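Local atomic coordinates of bradyzoite pseudokinase 1 (Toxoplasma gondii, PDB entry 6M7Z), a protein that is a pseudokinase of a divergent family lacking the glycine-rich loop, a family linked to membrane ultrastructure of the parasitophorous vacuole. Residues A[15-20]-A[91-96]; A[32-37]-A[123-128]; A[149-154]-A[294-299]. All coordinates share one frame; numbering follows the deposited sequence.

Interaction 1: residues A[15-20]-A[91-96]; sequences WSWMSY and SVYEPY. With EDO (1,2-ethanediol), chain H.
W17 and Y20, on one helix, meet Y96 of another, the first over its face and the second at its edge, a worked example of two helices joined through aromatic rings. The axes of segments 15-20 and 91-96 pass 9.9 Å apart at 71°, a separation that leaves room for whole rings. Two edge-to-face pairs follow in sequence. The edge of the W17 six-membered ring is directed at the face of Y96, with CH2 of W17 over that face near its rim; Y96 in turn presents its own edge to Y20. Y96 CD2 sits over the centre of the Y20 ring, 3.7 Å from Y20 CE1, the planes being 67° apart. Y96 CG lies anti to the backbone N (chi1 -179°), which sets it 3.8 Å from W17 CZ3. Y93 joins the cluster obliquely, its CD1 3.7 Å from W17 CH2.

An apolar contact adds V92, whose CG2 comes 3.6 Å from W17 CE3.

The polar ends turn to other partners: Y20 OH bonds to E100, and Y93 OH to the carbonyl of A191. E94 OE1 accepts a hydrogen bond of 2.8 Å from O2 of an ethanediol, probably from the crystallisation liquor, which also bonds to K79 O.

Helix 88-101 corresponds to helix C of a kinase N-lobe, and E94 forms the characteristic salt bridge to K79 of strand 76-82. Helix 14-23 packs against helix C, while E94 and P95 touch strand 121-127.

Interaction 2: residues A[32-37]-A[123-128]; sequences NPILKR and YIFHPL
I34 and Y123 have the nearest CA atoms, 10.1 Å apart, where helix 33-37 and strand 123-127 approach to 13.0 Å between axes, with their N-to-C directions 109° apart. The rings of Y123 and F125 span much of this distance, and I34 meets them with its two branches. Its CG2 approaches the Y123 ring at the edge, near the ring plane, 4.0 Å from CE2, the two side chains running alongside in opposite senses. The other branch is extended (chi2 171°), so that CD1 reaches F125 tip to tip, 3.9 Å from CE2 and equally near CZ. Around the Y123 hydroxyl the contact is looser. N32 ND2 stands 4.0 Å from Y123 OH, without a hydrogen bond, and L35 CG lies a little farther from the same oxygen; that hydroxyl is instead hydrogen-bonded to E29.

Alternation along the strand divides its side chains between two faces. Y123 and F125 serve helix 33-39, and also touch V80 and A78 of strand 76-82, while I124 meets E94 and P95 of helix 88-101. An antiparallel sheet with helix C on one face is the hallmark of the kinase N-lobe, whose other face here receives helix 33-39.

Interaction 3: residues A[149-154]-A[294-299]; sequences LAANMV and PLFEGL
F296 sets CE1 of its ring against A150 and A151, on a helix surface where small residues let an aromatic side chain come close. The tight part is centred on this atom, which lies 3.6 Å from the backbone N of A151 and 3.7 Å from A151 CB. A150 CB meets the same ring at its edge, in the ring plane, 3.9 Å from CE1. CG of F296 is anti to its own carbonyl carbon (chi1 -55°), which places it on the side facing the helix. Beside the ring, L299 CD1 makes a second close contact, 3.8 Å from A151 CB.

F296 closes the sequence D293-P294-L295-F296 just after helix 287-291, a sequence resembling the HPFF/HPWF motif found near this point in many kinases, consistent with a kinase C-lobe; helix 146-161 corresponds to helix E. The ring also touches I290 and L272, and L295 O is hydrogen-bonded to Q147 at the start of helix 146-161.

Longer contacts lie on the buried side: V154 CG2 is 4.3 Å from F296 CZ, and A150 CB is as far from L295 CD2. The solvent side belongs to the type II turn from F296 to L299, where G298 takes a positive phi and the exposed E297 is poorly ordered.

Interactions 1 and 2 share the N-lobe, on opposite faces of one sheet: E94 CG of helix 88-101 rests 3.6 Å from I124 CD1 of strand 123-127, so the strand of interaction 2 also touches the helix of interaction 1. Interaction 3 lies in the C-lobe, its centre about 37 Å from that of interaction 1 and 35 Å from that of interaction 2. All three contacts are largely buried, and none has a hydrogen bond across its segments. Their chemistry differs nonetheless: a cluster of largely edge-to-face aromatic rings beside helix C, a branched isoleucine meeting two strand aromatics, and a single phenylalanine lodged against alanines, with its turn reaching the surface.

Interaction 1: residues A[15-20]-A[91-96]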
loop_
_atom_site.group_PDB
_atom_site.type_symbol
_atom_site.label_atom_id
_atom_site.label_comp_id
_atom_site.label_asym_id
_atom_site.label_seq_id
_atom_site.Cartn_x
_atom_site.Cartn_y
_atom_site.Cartn_z
ATOM N N TRP A 15 -21.634 -3.466 17.399
ATOM C CA TRP A 15 -22.340 -4.695 17.015
ATOM C C TRP A 15 -22.195 -4.942 15.504
ATOM O O TRP A 15 -22.094 -6.102 15.071
ATOM C CB TRP A 15 -23.810 -4.652 17.457
ATOM C CG TRP A 15 -24.536 -5.936 17.185
ATOM C CD1 TRP A 15 -24.539 -7.050 17.979
ATOM C CD2 TRP A 15 -25.373 -6.254 16.053
ATOM N NE1 TRP A 15 -25.325 -8.029 17.433
ATOM C CE2 TRP A 15 -25.834 -7.580 16.241
ATOM C CE3 TRP A 15 -25.777 -5.563 14.901
ATOM C CZ2 TRP A 15 -26.685 -8.213 15.329
ATOM C CZ3 TRP A 15 -26.611 -6.193 13.999
ATOM C CH2 TRP A 15 -27.057 -7.501 14.213
ATOM N N SER A 16 -22.167 -3.862 14.712
ATOM C CA SER A 16 -21.922 -3.969 13.260
ATOM C C SER A 16 -20.568 -4.641 12.989
ATOM O O SER A 16 -20.507 -5.548 12.163
ATOM C CB SER A 16 -21.970 -2.625 12.566
ATOM O OG SER A 16 -23.086 -1.873 12.966
ATOM N N TRP A 17 -19.506 -4.168 13.675
ATOM C CA TRP A 17 -18.143 -4.653 13.463
ATOM C C TRP A 17 -18.037 -6.114 13.907
ATOM O O TRP A 17 -17.413 -6.929 13.211
ATOM C CB TRP A 17 -17.112 -3.789 14.206
ATOM C CG TRP A 17 -16.916 -2.452 13.573
ATOM C CD1 TRP A 17 -17.196 -1.234 14.112
ATOM C CD2 TRP A 17 -16.438 -2.201 12.245
ATOM N NE1 TRP A 17 -16.906 -0.241 13.209
ATOM C CE2 TRP A 17 -16.446 -0.805 12.054
ATOM C CE3 TRP A 17 -16.007 -3.018 11.197
ATOM C CZ2 TRP A 17 -16.043 -0.210 10.861
ATOM C CZ3 TRP A 17 -15.613 -2.434 10.012
ATOM C CH2 TRP A 17 -15.638 -1.048 9.844
ATOM N N MET A 18 -18.654 -6.426 15.056
ATOM C CA MET A 18 -18.630 -7.776 15.572
ATOM C C MET A 18 -19.342 -8.708 14.584
ATOM O O MET A 18 -18.861 -9.818 14.286
ATOM C CB MET A 18 -19.308 -7.867 16.942
ATOM C CG MET A 18 -19.147 -9.233 17.593
ATOM S SD MET A 18 -17.409 -9.616 17.924
ATOM C CE MET A 18 -17.480 -11.383 18.224
ATOM N N SER A 19 -20.490 -8.249 14.090
ATOM C CA SER A 19 -21.255 -9.001 13.094
ATOM C C SER A 19 -20.392 -9.219 11.847
ATOM O O SER A 19 -20.327 -10.331 11.328
ATOM C CB SER A 19 -22.557 -8.317 12.748
ATOM O OG SER A 19 -23.602 -8.770 13.609
ATOM N N TYR A 20 -19.704 -8.162 11.396
ATOM C CA TYR A 20 -18.900 -8.252 10.186
ATOM C C TYR A 20 -17.746 -9.240 10.371
ATOM O O TYR A 20 -17.406 -9.974 9.451
ATOM C CB TYR A 20 -18.356 -6.903 9.732
ATOM C CG TYR A 20 -17.903 -6.955 8.295
ATOM C CD1 TYR A 20 -18.803 -6.787 7.253
ATOM C CD2 TYR A 20 -16.579 -7.217 7.977
ATOM C CE1 TYR A 20 -18.394 -6.846 5.932
ATOM C CE2 TYR A 20 -16.149 -7.248 6.663
ATOM C CZ TYR A 20 -17.064 -7.076 5.635
ATOM O OH TYR A 20 -16.677 -7.119 4.322
ATOM N N SER A 91 -9.455 -5.282 14.071
ATOM C CA SER A 91 -9.002 -6.492 13.350
ATOM C C SER A 91 -9.710 -6.691 12.006
ATOM O O SER A 91 -9.177 -7.430 11.162
ATOM C CB SER A 91 -9.075 -7.740 14.202
ATOM O OG SER A 91 -10.412 -8.134 14.429
ATOM N N VAL A 92 -10.862 -6.043 11.786
ATOM C CA VAL A 92 -11.629 -6.276 10.560
ATOM C C VAL A 92 -11.777 -5.018 9.706
ATOM O O VAL A 92 -12.366 -5.122 8.618
ATOM C CB VAL A 92 -13.015 -6.887 10.847
ATOM C CG1 VAL A 92 -12.881 -8.159 11.654
ATOM C CG2 VAL A 92 -13.944 -5.925 11.546
ATOM N N TYR A 93 -11.260 -3.867 10.158
ATOM C CA TYR A 93 -11.399 -2.628 9.384
ATOM C C TYR A 93 -10.784 -2.790 7.987
ATOM O O TYR A 93 -11.413 -2.475 7.005
ATOM C CB TYR A 93 -10.776 -1.432 10.110
ATOM C CG TYR A 93 -10.996 -0.127 9.393
ATOM C CD1 TYR A 93 -12.249 0.452 9.353
ATOM C CD2 TYR A 93 -9.968 0.503 8.713
ATOM C CE1 TYR A 93 -12.468 1.652 8.686
ATOM C CE2 TYR A 93 -10.163 1.698 8.042
ATOM C CZ TYR A 93 -11.421 2.273 8.018
ATOM O OH TYR A 93 -11.616 3.459 7.367
ATOM N N GLU A 94 -9.547 -3.275 7.918
ATOM C CA GLU A 94 -8.852 -3.364 6.651
ATOM C C GLU A 94 -9.559 -4.382 5.743
ATOM O O GLU A 94 -9.798 -4.107 4.568
ATOM C CB GLU A 94 -7.368 -3.670 6.859
ATOM C CG GLU A 94 -6.547 -3.398 5.618
ATOM C CD GLU A 94 -5.046 -3.645 5.718
ATOM O OE1 GLU A 94 -4.570 -4.062 6.841
ATOM O OE2 GLU A 94 -4.347 -3.422 4.684
ATOM N N PRO A 95 -9.910 -5.600 6.216
ATOM C CA PRO A 95 -10.727 -6.508 5.404
ATOM C C PRO A 95 -12.022 -5.858 4.892
ATOM O O PRO A 95 -12.417 -6.064 3.724
ATOM C CB PRO A 95 -11.034 -7.660 6.365
ATOM C CG PRO A 95 -9.839 -7.652 7.330
ATOM C CD PRO A 95 -9.493 -6.191 7.507
ATOM N N TYR A 96 -12.674 -5.068 5.753
ATOM C CA TYR A 96 -13.894 -4.384 5.366
ATOM C C TYR A 96 -13.621 -3.457 4.170
ATOM O O TYR A 96 -14.369 -3.495 3.194
ATOM C CB TYR A 96 -14.462 -3.611 6.559
ATOM C CG TYR A 96 -15.746 -2.881 6.270
ATOM C CD1 TYR A 96 -15.741 -1.613 5.729
ATOM C CD2 TYR A 96 -16.970 -3.462 6.531
ATOM C CE1 TYR A 96 -16.924 -0.931 5.489
ATOM C CE2 TYR A 96 -18.160 -2.809 6.266
ATOM C CZ TYR A 96 -18.141 -1.537 5.739
ATOM O OH TYR A 96 -19.308 -0.879 5.472
HETATM C C1 EDO H . -5.968 -7.872 9.321
HETATM O O1 EDO H . -5.403 -9.159 9.000
HETATM C C2 EDO H . -5.034 -6.782 8.796
HETATM O O2 EDO H . -5.531 -5.456 9.038
#

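Interaction 2: residues A[32-37]-A[123-128]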
loop_
_atom_site.group_PDB
_atom_site.type_symbol
_atom_site.label_atom_id
_atom_site.label_comp_id
_atom_site.label_asym_id
_atom_site.label_seq_id
_atom_site.Cartn_x
_atom_site.Cartn_y
_atom_site.Cartn_z
ATOM N N ASN A 32 -1.608 -25.171 7.836
ATOM C CA ASN A 32 -1.167 -23.785 7.537
ATOM C C ASN A 32 0.060 -23.499 8.405
ATOM O O ASN A 32 0.000 -23.532 9.641
ATOM C CB ASN A 32 -2.378 -22.873 7.770
ATOM C CG ASN A 32 -2.085 -21.395 7.816
ATOM O OD1 ASN A 32 -1.548 -20.842 6.865
ATOM N ND2 ASN A 32 -2.475 -20.755 8.908
ATOM N N PRO A 33 1.237 -23.220 7.797
ATOM C CA PRO A 33 2.445 -22.927 8.570
ATOM C C PRO A 33 2.545 -21.520 9.185
ATOM O O PRO A 33 3.483 -21.290 9.933
ATOM C CB PRO A 33 3.583 -23.104 7.553
ATOM C CG PRO A 33 2.939 -22.803 6.211
ATOM C CD PRO A 33 1.487 -23.229 6.348
ATOM N N ILE A 34 1.542 -20.652 8.969
ATOM C CA ILE A 34 1.586 -19.296 9.485
ATOM C C ILE A 34 1.552 -19.318 11.025
ATOM O O ILE A 34 2.375 -18.667 11.649
ATOM C CB ILE A 34 0.467 -18.435 8.882
ATOM C CG1 ILE A 34 0.722 -18.198 7.389
ATOM C CG2 ILE A 34 0.317 -17.132 9.656
ATOM C CD1 ILE A 34 -0.429 -17.529 6.627
ATOM N N LEU A 35 0.602 -20.047 11.632
ATOM C CA LEU A 35 0.530 -20.178 13.091
ATOM C C LEU A 35 1.850 -20.725 13.646
ATOM O O LEU A 35 2.331 -20.245 14.670
ATOM C CB LEU A 35 -0.613 -21.117 13.494
ATOM C CG LEU A 35 -1.915 -20.488 13.978
ATOM C CD1 LEU A 35 -2.804 -21.560 14.589
ATOM C CD2 LEU A 35 -1.694 -19.391 15.005
ATOM N N LYS A 36 2.410 -21.745 12.999
ATOM C CA LYS A 36 3.642 -22.333 13.484
ATOM C C LYS A 36 4.741 -21.264 13.530
ATOM O O LYS A 36 5.484 -21.185 14.510
ATOM C CB LYS A 36 4.113 -23.526 12.649
ATOM C CG LYS A 36 5.207 -24.312 13.366
ATOM C CD LYS A 36 5.819 -25.465 12.646
ATOM C CE LYS A 36 6.869 -26.122 13.517
ATOM N NZ LYS A 36 7.530 -27.262 12.838
ATOM N N ARG A 37 4.832 -20.451 12.476
ATOM C CA ARG A 37 5.855 -19.424 12.416
ATOM C C ARG A 37 5.621 -18.416 13.557
ATOM O O ARG A 37 6.565 -18.000 14.208
ATOM C CB ARG A 37 5.909 -18.798 11.017
ATOM C CG ARG A 37 6.823 -17.585 10.880
ATOM C CD ARG A 37 8.235 -17.770 10.338
ATOM N NE ARG A 37 8.873 -16.455 10.335
ATOM C CZ ARG A 37 8.666 -15.511 9.410
ATOM N NH1 ARG A 37 8.127 -15.831 8.243
ATOM N NH2 ARG A 37 8.980 -14.248 9.661
ATOM N N TYR A 123 -6.835 -12.495 8.714
ATOM C CA TYR A 123 -5.808 -12.622 7.702
ATOM C C TYR A 123 -6.199 -11.816 6.450
ATOM O O TYR A 123 -7.357 -11.820 6.043
ATOM C CB TYR A 123 -5.619 -14.069 7.255
ATOM C CG TYR A 123 -5.233 -15.067 8.311
ATOM C CD1 TYR A 123 -6.151 -15.517 9.245
ATOM C CD2 TYR A 123 -3.979 -15.629 8.324
ATOM C CE1 TYR A 123 -5.813 -16.454 10.204
ATOM C CE2 TYR A 123 -3.615 -16.569 9.279
ATOM C CZ TYR A 123 -4.542 -17.000 10.207
ATOM O OH TYR A 123 -4.196 -17.928 11.148
ATOM N N ILE A 124 -5.226 -11.128 5.849
ATOM C CA ILE A 124 -5.324 -10.589 4.520
ATOM C C ILE A 124 -4.116 -11.094 3.733
ATOM O O ILE A 124 -2.986 -10.902 4.157
ATOM C CB ILE A 124 -5.344 -9.046 4.496
ATOM C CG1 ILE A 124 -6.489 -8.469 5.313
ATOM C CG2 ILE A 124 -5.376 -8.527 3.050
ATOM C CD1 ILE A 124 -6.555 -6.958 5.246
ATOM N N PHE A 125 -4.369 -11.708 2.582
ATOM C CA PHE A 125 -3.310 -12.174 1.727
ATOM C C PHE A 125 -3.056 -11.113 0.642
ATOM O O PHE A 125 -3.976 -10.458 0.146
ATOM C CB PHE A 125 -3.652 -13.567 1.205
ATOM C CG PHE A 125 -3.592 -14.642 2.266
ATOM C CD1 PHE A 125 -4.685 -14.914 3.072
ATOM C CD2 PHE A 125 -2.421 -15.355 2.490
ATOM C CE1 PHE A 125 -4.610 -15.870 4.076
ATOM C CE2 PHE A 125 -2.347 -16.305 3.498
ATOM C CZ PHE A 125 -3.446 -16.572 4.288
ATOM N N HIS A 126 -1.775 -10.922 0.323
ATOM C CA HIS A 126 -1.311 -10.025 -0.717
ATOM C C HIS A 126 -0.331 -10.768 -1.608
ATOM O O HIS A 126 0.294 -11.726 -1.171
ATOM C CB HIS A 126 -0.598 -8.799 -0.126
ATOM C CG HIS A 126 -1.470 -7.920 0.691
ATOM N ND1 HIS A 126 -2.532 -7.244 0.152
ATOM C CD2 HIS A 126 -1.420 -7.594 1.999
ATOM C CE1 HIS A 126 -3.123 -6.540 1.106
ATOM N NE2 HIS A 126 -2.467 -6.755 2.256
ATOM N N PRO A 127 -0.099 -10.293 -2.852
ATOM C CA PRO A 127 1.034 -10.765 -3.629
ATOM C C PRO A 127 2.294 -10.444 -2.814
ATOM O O PRO A 127 2.337 -9.417 -2.123
ATOM C CB PRO A 127 0.993 -9.958 -4.929
ATOM C CG PRO A 127 -0.364 -9.297 -4.963
ATOM C CD PRO A 127 -0.860 -9.235 -3.535
ATOM N N LEU A 128 3.288 -11.334 -2.862
ATOM C CA LEU A 128 4.527 -11.086 -2.167
ATOM C C LEU A 128 5.310 -10.051 -2.963
ATOM O O LEU A 128 5.682 -10.293 -4.103
ATOM C CB LEU A 128 5.311 -12.386 -2.038
ATOM C CG LEU A 128 6.675 -12.250 -1.384
ATOM C CD1 LEU A 128 6.574 -11.546 -0.023
ATOM C CD2 LEU A 128 7.314 -13.638 -1.281
#

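Interaction 3: residues A[149-154]-A[294-299]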
loop_
_atom_site.group_PDB
_atom_site.type_symbol
_atom_site.label_atom_id
_atom_site.label_comp_id
_atom_site.label_asym_id
_atom_site.label_seq_id
_atom_site.Cartn_x
_atom_site.Cartn_y
_atom_site.Cartn_z
ATOM N N LEU A 149 8.507 7.604 -10.950
ATOM C CA LEU A 149 8.175 7.080 -9.620
ATOM C C LEU A 149 7.300 8.092 -8.882
ATOM O O LEU A 149 6.259 7.741 -8.319
ATOM C CB LEU A 149 9.453 6.791 -8.827
ATOM C CG LEU A 149 9.236 6.283 -7.399
ATOM C CD1 LEU A 149 8.348 5.055 -7.371
ATOM C CD2 LEU A 149 10.563 5.943 -6.764
ATOM N N ALA A 150 7.722 9.355 -8.919
ATOM C CA ALA A 150 7.002 10.437 -8.261
ATOM C C ALA A 150 5.589 10.555 -8.839
ATOM O O ALA A 150 4.638 10.749 -8.107
ATOM C CB ALA A 150 7.769 11.724 -8.405
ATOM N N ALA A 151 5.473 10.410 -10.162
ATOM C CA ALA A 151 4.186 10.531 -10.846
ATOM C C ALA A 151 3.288 9.336 -10.462
ATOM O O ALA A 151 2.098 9.511 -10.226
ATOM C CB ALA A 151 4.397 10.623 -12.338
ATOM N N ASN A 152 3.889 8.138 -10.413
ATOM C CA ASN A 152 3.239 6.881 -9.986
ATOM C C ASN A 152 2.660 7.075 -8.566
ATOM O O ASN A 152 1.516 6.701 -8.282
ATOM C CB ASN A 152 4.235 5.721 -10.129
ATOM C CG ASN A 152 3.627 4.326 -10.061
ATOM O OD1 ASN A 152 2.699 4.074 -9.294
ATOM N ND2 ASN A 152 4.170 3.394 -10.839
ATOM N N MET A 153 3.438 7.734 -7.692
ATOM C CA MET A 153 3.062 7.914 -6.304
ATOM C C MET A 153 1.889 8.897 -6.175
ATOM O O MET A 153 0.915 8.599 -5.450
ATOM C CB MET A 153 4.250 8.389 -5.462
ATOM C CG MET A 153 5.222 7.268 -5.096
ATOM S SD MET A 153 6.901 7.820 -4.700
ATOM C CE MET A 153 6.609 8.626 -3.128
ATOM N N VAL A 154 1.968 10.037 -6.874
ATOM C CA VAL A 154 0.882 11.040 -6.891
ATOM C C VAL A 154 -0.400 10.400 -7.443
ATOM O O VAL A 154 -1.479 10.602 -6.907
ATOM C CB VAL A 154 1.251 12.290 -7.719
ATOM C CG1 VAL A 154 0.099 13.272 -7.813
ATOM C CG2 VAL A 154 2.461 13.017 -7.188
ATOM N N PRO A 294 6.107 21.254 -13.589
ATOM C CA PRO A 294 7.140 21.039 -14.605
ATOM C C PRO A 294 7.780 19.643 -14.651
ATOM O O PRO A 294 8.146 19.177 -15.729
ATOM C CB PRO A 294 8.219 22.059 -14.215
ATOM C CG PRO A 294 7.442 23.209 -13.602
ATOM C CD PRO A 294 6.234 22.575 -12.948
ATOM N N LEU A 295 7.918 18.996 -13.487
ATOM C CA LEU A 295 8.583 17.694 -13.386
ATOM C C LEU A 295 7.881 16.654 -14.270
ATOM O O LEU A 295 8.544 15.765 -14.786
ATOM C CB LEU A 295 8.586 17.244 -11.919
ATOM C CG LEU A 295 9.040 15.808 -11.655
ATOM C CD1 LEU A 295 10.479 15.612 -12.137
ATOM C CD2 LEU A 295 8.908 15.473 -10.178
ATOM N N PHE A 296 6.558 16.776 -14.449
ATOM C CA PHE A 296 5.749 15.716 -15.078
ATOM C C PHE A 296 5.361 16.034 -16.532
ATOM O O PHE A 296 4.594 15.276 -17.126
ATOM C CB PHE A 296 4.482 15.460 -14.257
ATOM C CG PHE A 296 4.735 15.134 -12.811
ATOM C CD1 PHE A 296 5.650 14.152 -12.455
ATOM C CD2 PHE A 296 4.061 15.807 -11.803
ATOM C CE1 PHE A 296 5.872 13.838 -11.124
ATOM C CE2 PHE A 296 4.294 15.501 -10.471
ATOM C CZ PHE A 296 5.189 14.509 -10.138
ATOM N N GLU A 297 5.890 17.115 -17.111
ATOM C CA GLU A 297 5.573 17.441 -18.514
ATOM C C GLU A 297 6.158 16.367 -19.441
ATOM O O GLU A 297 7.294 15.945 -19.283
ATOM C CB GLU A 297 6.048 18.846 -18.886
ATOM C CG GLU A 297 5.066 19.916 -18.453
ATOM C CD GLU A 297 5.609 21.327 -18.468
ATOM O OE1 GLU A 297 6.599 21.582 -19.195
ATOM O OE2 GLU A 297 5.037 22.161 -17.745
ATOM N N GLY A 298 5.333 15.936 -20.397
ATOM C CA GLY A 298 5.666 14.880 -21.345
ATOM C C GLY A 298 5.159 13.513 -20.914
ATOM O O GLY A 298 5.255 12.560 -21.689
ATOM N N LEU A 299 4.613 13.409 -19.694
ATOM C CA LEU A 299 4.093 12.142 -19.170
ATOM C C LEU A 299 2.590 12.035 -19.449
ATOM O O LEU A 299 1.845 12.994 -19.256
ATOM C CB LEU A 299 4.344 12.056 -17.661
ATOM C CG LEU A 299 5.752 11.661 -17.231
ATOM C CD1 LEU A 299 5.846 11.654 -15.716
ATOM C CD2 LEU A 299 6.134 10.306 -17.804
#